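Local coordinates for putative uncharacterized protein (Mycobacterium tuberculosis, PDB 3I7T), which is of unknown function but belongs to the homotrimeric RidA (YjgF/YER057c/UK114) family, many of whose members deaminate reactive enamine or imine intermediates, at residues 73-76 against 77-80. Numbering follows the deposited sequence.
Sequences VTDI and SRWR
Asp75 and Ser77 form an Asx turn at the protein surface, where the chain leaves strand 66-73 and winds through a short 3-10 turn into helix 79-90. Asp75 suits this corner because its short side chain carries the carboxylate forward over the main chain, onto Ser77: with CG anti to the backbone N (chi1 -179°), OD1 accepts Ser77 N at 2.8 Å on its anti side and Ser77 OG at 2.7 Å on its syn side, both from one face of the carboxylate. A small hydroxyl on the next-but-one residue thus doubles the grip on one oxygen. The backbone closes the same turn, Arg78 N donating to Asp75 O at 3.0 Å, followed by a weak bond from Trp79 N to Ile76 O. This is the entry to the helix of a beta-alpha-beta crossover, which links strand 66-73 to its parallel neighbour 99-101. Arg78, at the N-cap position, has a chain long enough, bent at chi3, to span from the turn to Asp40, its stronger partner, met through NH1. Arg78 NE passes 3.7 Å from Asp75 CB; its salt bridge to Asp75 OD2 is long and rests on charge alone. Arg78 NH2 donates to a water at 3.0 Å that also bonds Thr74 OG1. Branched Ile76 and the broad ring of Trp79 suit an apolar surface shared with Met99 and with Leu105 and Phe13 of a neighbouring subunit.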
loop_
_atom_site.group_PDB
_atom_site.type_symbol
_atom_site.label_atom_id
_atom_site.label_comp_id
_atom_site.label_asym_id
_atom_site.label_seq_id
_atom_site.Cartn_x
_atom_site.Cartn_y
_atom_site.Cartn_z
ATOM N N VAL A 73 -5.445 -4.525 10.607
ATOM C CA VAL A 73 -6.208 -5.100 11.697
ATOM C C VAL A 73 -6.668 -4.020 12.668
ATOM O O VAL A 73 -6.030 -2.965 12.794
ATOM C CB VAL A 73 -5.417 -6.178 12.448
ATOM C CG1 VAL A 73 -5.233 -7.394 11.572
ATOM C CG2 VAL A 73 -4.063 -5.619 12.942
ATOM N N THR A 74 -7.776 -4.268 13.360
ATOM C CA THR A 74 -8.232 -3.294 14.334
ATOM C C THR A 74 -7.586 -3.537 15.704
ATOM O O THR A 74 -7.599 -2.661 16.558
ATOM C CB THR A 74 -9.786 -3.191 14.433
ATOM O OG1 THR A 74 -10.358 -4.462 14.787
ATOM C CG2 THR A 74 -10.371 -2.695 13.107
ATOM N N ASP A 75 -7.010 -4.716 15.909
ATOM C CA ASP A 75 -6.300 -4.986 17.153
ATOM C C ASP A 75 -5.053 -5.804 16.887
ATOM O O ASP A 75 -5.119 -7.034 16.782
ATOM C CB ASP A 75 -7.190 -5.723 18.145
ATOM C CG ASP A 75 -6.484 -5.991 19.457
ATOM O OD1 ASP A 75 -5.244 -5.798 19.509
ATOM O OD2 ASP A 75 -7.161 -6.390 20.435
ATOM N N ILE A 76 -3.920 -5.121 16.762
ATOM C CA ILE A 76 -2.686 -5.792 16.361
ATOM C C ILE A 76 -2.147 -6.709 17.471
ATOM O O ILE A 76 -1.242 -7.520 17.243
ATOM C CB ILE A 76 -1.597 -4.783 15.880
ATOM C CG1 ILE A 76 -0.615 -5.474 14.915
ATOM C CG2 ILE A 76 -0.890 -4.125 17.068
ATOM C CD1 ILE A 76 0.122 -4.525 14.044
ATOM N N SER A 77 -2.701 -6.592 18.673
ATOM C CA SER A 77 -2.307 -7.514 19.727
ATOM C C SER A 77 -2.782 -8.929 19.385
ATOM O O SER A 77 -2.343 -9.910 19.996
ATOM C CB SER A 77 -2.822 -7.060 21.100
ATOM O OG SER A 77 -4.167 -7.435 21.308
ATOM N N ARG A 78 -3.670 -9.032 18.398
ATOM C CA ARG A 78 -4.160 -10.331 17.944
ATOM C C ARG A 78 -3.455 -10.800 16.668
ATOM O O ARG A 78 -4.003 -11.589 15.908
ATOM C CB ARG A 78 -5.680 -10.295 17.742
ATOM C CG ARG A 78 -6.462 -9.976 19.013
ATOM C CD ARG A 78 -7.964 -10.182 18.825
ATOM N NE ARG A 78 -8.578 -9.102 18.045
ATOM C CZ ARG A 78 -9.847 -9.090 17.636
ATOM N NH1 ARG A 78 -10.660 -10.110 17.919
ATOM N NH2 ARG A 78 -10.301 -8.060 16.944
ATOM N N TRP A 79 -2.226 -10.331 16.457
ATOM C CA TRP A 79 -1.491 -10.627 15.226
ATOM C C TRP A 79 -1.264 -12.115 15.001
ATOM O O TRP A 79 -1.142 -12.557 13.860
ATOM C CB TRP A 79 -0.156 -9.872 15.171
ATOM C CG TRP A 79 0.873 -10.343 16.164
ATOM C CD1 TRP A 79 1.064 -9.875 17.434
ATOM C CD2 TRP A 79 1.858 -11.363 15.963
ATOM N NE1 TRP A 79 2.106 -10.543 18.035
ATOM C CE2 TRP A 79 2.608 -11.464 17.157
ATOM C CE3 TRP A 79 2.173 -12.210 14.895
ATOM C CZ2 TRP A 79 3.655 -12.374 17.313
ATOM C CZ3 TRP A 79 3.220 -13.116 15.053
ATOM C CH2 TRP A 79 3.945 -13.190 16.259
ATOM N N ARG A 80 -1.208 -12.890 16.078
ATOM C CA ARG A 80 -0.950 -14.318 15.944
ATOM C C ARG A 80 -2.101 -15.112 15.366
ATOM O O ARG A 80 -1.878 -16.041 14.609
ATOM C CB ARG A 80 -0.511 -14.921 17.270
ATOM C CG ARG A 80 0.984 -15.030 17.374
ATOM C CD ARG A 80 1.413 -15.799 18.603
ATOM N NE ARG A 80 2.857 -15.679 18.770
ATOM C CZ ARG A 80 3.746 -16.323 18.019
ATOM N NH1 ARG A 80 3.338 -17.144 17.056
ATOM N NH2 ARG A 80 5.043 -16.146 18.232
HETATM O O HOH W 1 -8.650 -6.779 14.844
#